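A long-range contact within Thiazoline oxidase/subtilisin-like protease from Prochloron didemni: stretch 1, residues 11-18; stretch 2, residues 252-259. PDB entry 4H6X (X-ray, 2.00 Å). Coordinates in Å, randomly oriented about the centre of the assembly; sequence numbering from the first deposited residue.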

# COMPACT_ATOMS: atom_id res chain seq x y z
N HIS A 11 10.16 13.85 -1.97
CA HIS A 11 9.70 12.50 -2.24
C HIS A 11 9.57 12.35 -3.73
O HIS A 11 9.21 13.31 -4.42
N ASP A 12 9.83 11.15 -4.23
CA ASP A 12 9.73 10.80 -5.65
C ASP A 12 8.41 11.22 -6.30
O ASP A 12 8.39 11.52 -7.50
N LEU A 13 7.33 11.24 -5.52
CA LEU A 13 5.99 11.49 -6.06
C LEU A 13 5.48 12.91 -5.81
O LEU A 13 4.35 13.24 -6.17
N ASP A 14 6.33 13.75 -5.20
CA ASP A 14 5.97 15.15 -4.93
C ASP A 14 5.37 15.87 -6.14
O ASP A 14 4.34 16.54 -6.02
N GLU A 15 6.01 15.71 -7.29
CA GLU A 15 5.57 16.38 -8.50
C GLU A 15 4.31 15.76 -9.09
O GLU A 15 3.53 16.45 -9.75
N ARG A 16 4.10 14.48 -8.83
CA ARG A 16 2.93 13.78 -9.36
C ARG A 16 1.72 13.91 -8.44
O ARG A 16 0.60 13.63 -8.85
N ILE A 17 1.96 14.31 -7.19
CA ILE A 17 0.88 14.42 -6.19
C ILE A 17 0.87 15.80 -5.54
O ILE A 17 1.54 16.03 -4.54
N PRO A 18 0.08 16.73 -6.11
CA PRO A 18 -0.09 18.05 -5.51
C PRO A 18 -0.41 17.94 -4.02
O PRO A 18 -1.26 17.15 -3.63
N ALA A 252 -4.83 7.20 -8.23
CA ALA A 252 -3.54 7.68 -7.73
C ALA A 252 -2.42 7.21 -8.67
O ALA A 252 -2.64 6.31 -9.48
N PRO A 253 -1.22 7.83 -8.59
CA PRO A 253 -0.11 7.33 -9.42
C PRO A 253 0.08 5.81 -9.24
O PRO A 253 0.28 5.34 -8.11
N GLY A 254 -0.00 5.08 -10.34
CA GLY A 254 0.23 3.63 -10.34
C GLY A 254 1.28 3.17 -11.34
O GLY A 254 1.58 1.97 -11.43
N GLU A 255 1.85 4.11 -12.09
CA GLU A 255 2.83 3.78 -13.11
C GLU A 255 4.24 4.18 -12.67
O GLU A 255 4.47 5.30 -12.24
N GLU A 256 5.18 3.24 -12.79
CA GLU A 256 6.59 3.53 -12.51
C GLU A 256 6.80 4.03 -11.08
O GLU A 256 7.46 5.05 -10.83
N ILE A 257 6.20 3.30 -10.15
CA ILE A 257 6.35 3.56 -8.74
C ILE A 257 7.60 2.83 -8.26
O ILE A 257 7.80 1.65 -8.57
N LEU A 258 8.43 3.55 -7.51
CA LEU A 258 9.70 3.06 -6.97
C LEU A 258 9.48 2.33 -5.65
O LEU A 258 8.90 2.88 -4.71
N GLY A 259 9.98 1.10 -5.57
CA GLY A 259 9.94 0.37 -4.33
C GLY A 259 10.99 -0.72 -4.27
O GLY A 259 11.72 -0.97 -5.26

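A turn and the loop that follows it pack against two strand segments and their connecting loop through a small, mixed contact, burying 331 Å² in all, in which one arginine grips a backbone carbonyl beside a modest apolar cluster and a single water bridges the far end. Arg-16 covers the most ground. Its CA-to-CB bond points toward the second stretch, and chi angles m, t, p and about 180° carry the guanidinium to the loop at Glu-255. There both terminal nitrogens donate to one acceptor, NH1 of Arg-16 to O of Glu-255 at 2.9 Å and NH2 of Arg-16 to the same O at 2.8 Å; the fork places this oxygen at the edge of the group, near its plane. One guanidinium face is covered by Pro-253, whose CB lies 3.5 Å from Arg-16 NH2. Pro-253, with a C-gamma exo ring, also points toward the first stretch and meets Ile-17 (m, t), CG1 of Ile-17 lying 3.6 Å from CG of Pro-253. Leu-13 (m, t) points in as well: its CD2 reaches CD1 of Ile-257 at 4.0 Å and, more loosely, CB of Pro-253 at 4.4 Å. The CA-to-CB bond of Ile-257 runs sideways, but its m, m rotamer brings CD1 nearer, so that it meets Leu-13 and also lies 4.0 Å from Arg-16 NH1. Asp-12 (chi1 t) and Leu-258 (t, p) point toward each other's stretches yet touch only lightly, OD2 of Asp-12 to CB of Leu-258 at 4.4 Å. Water 1 links them more firmly, donating to Asp-12 OD2 at 2.7 Å and accepting from Leu-258 N at 2.9 Å. Within the type I turn from His-11 to Asp-14, Leu-13 N donates to His-11 ND1 at 3.0 Å and His-11 N to Asp-14 OD2 at 2.7 Å, tying these side chains to their own backbone.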

# COMPACT_ATOMS: atom_id res chain seq x y z
CB HIS A 11 8.35 12.24 -1.56
CG HIS A 11 7.91 10.81 -1.61
ND1 HIS A 11 7.29 10.27 -2.72
CD2 HIS A 11 7.99 9.82 -0.70
CE1 HIS A 11 7.03 8.99 -2.48
NE2 HIS A 11 7.44 8.70 -1.26
CB ASP A 12 9.95 9.29 -5.82
CG ASP A 12 9.91 8.85 -7.26
OD1 ASP A 12 10.84 9.20 -8.02
OD2 ASP A 12 8.97 8.12 -7.64
CB LEU A 13 4.97 10.45 -5.53
CG LEU A 13 5.25 8.97 -5.84
CD1 LEU A 13 4.29 8.04 -5.11
CD2 LEU A 13 5.22 8.71 -7.35
CB ASP A 14 7.18 15.95 -4.41
CG ASP A 14 7.49 15.67 -2.96
OD1 ASP A 14 6.61 15.15 -2.21
OD2 ASP A 14 8.62 15.99 -2.54
CB GLU A 15 6.69 16.44 -9.55
CG GLU A 15 7.85 17.35 -9.16
CD GLU A 15 7.40 18.76 -8.81
OE1 GLU A 15 6.67 19.39 -9.62
OE2 GLU A 15 7.77 19.26 -7.72
CB ARG A 16 3.27 12.31 -9.64
CG ARG A 16 4.23 12.13 -10.81
CD ARG A 16 4.79 10.71 -10.89
NE ARG A 16 3.77 9.71 -11.26
CZ ARG A 16 4.00 8.41 -11.40
NH1 ARG A 16 5.22 7.91 -11.20
NH2 ARG A 16 3.01 7.60 -11.74
CB ILE A 17 0.93 13.31 -5.11
CG1 ILE A 17 1.00 11.92 -5.78
CG2 ILE A 17 -0.29 13.38 -4.22
CD1 ILE A 17 1.22 10.77 -4.81
CB PRO A 18 -1.28 18.64 -6.29
CG PRO A 18 -1.19 17.97 -7.63
CD PRO A 18 -0.78 16.56 -7.30
CB ALA A 252 -3.33 7.18 -6.31
CB PRO A 253 1.11 8.07 -8.85
CG PRO A 253 0.55 9.32 -8.24
CD PRO A 253 -0.79 8.92 -7.69
CB GLU A 255 2.45 4.45 -14.43
CG GLU A 255 3.36 4.12 -15.60
CD GLU A 255 2.83 4.63 -16.93
OE1 GLU A 255 2.14 5.67 -16.95
OE2 GLU A 255 3.12 3.99 -17.97
CB GLU A 256 7.18 4.51 -13.53
CG GLU A 256 7.30 3.95 -14.93
CD GLU A 256 8.47 2.99 -15.05
OE1 GLU A 256 9.59 3.38 -14.64
OE2 GLU A 256 8.28 1.87 -15.56
CB ILE A 257 5.09 3.09 -7.96
CG1 ILE A 257 3.80 3.72 -8.53
CG2 ILE A 257 5.26 3.30 -6.45
CD1 ILE A 257 3.81 5.24 -8.63
CB LEU A 258 10.67 4.22 -6.73
CG LEU A 258 12.09 3.85 -6.30
CD1 LEU A 258 12.84 3.22 -7.46
CD2 LEU A 258 12.86 5.05 -5.74
O HOH W 1 7.35 6.10 -6.79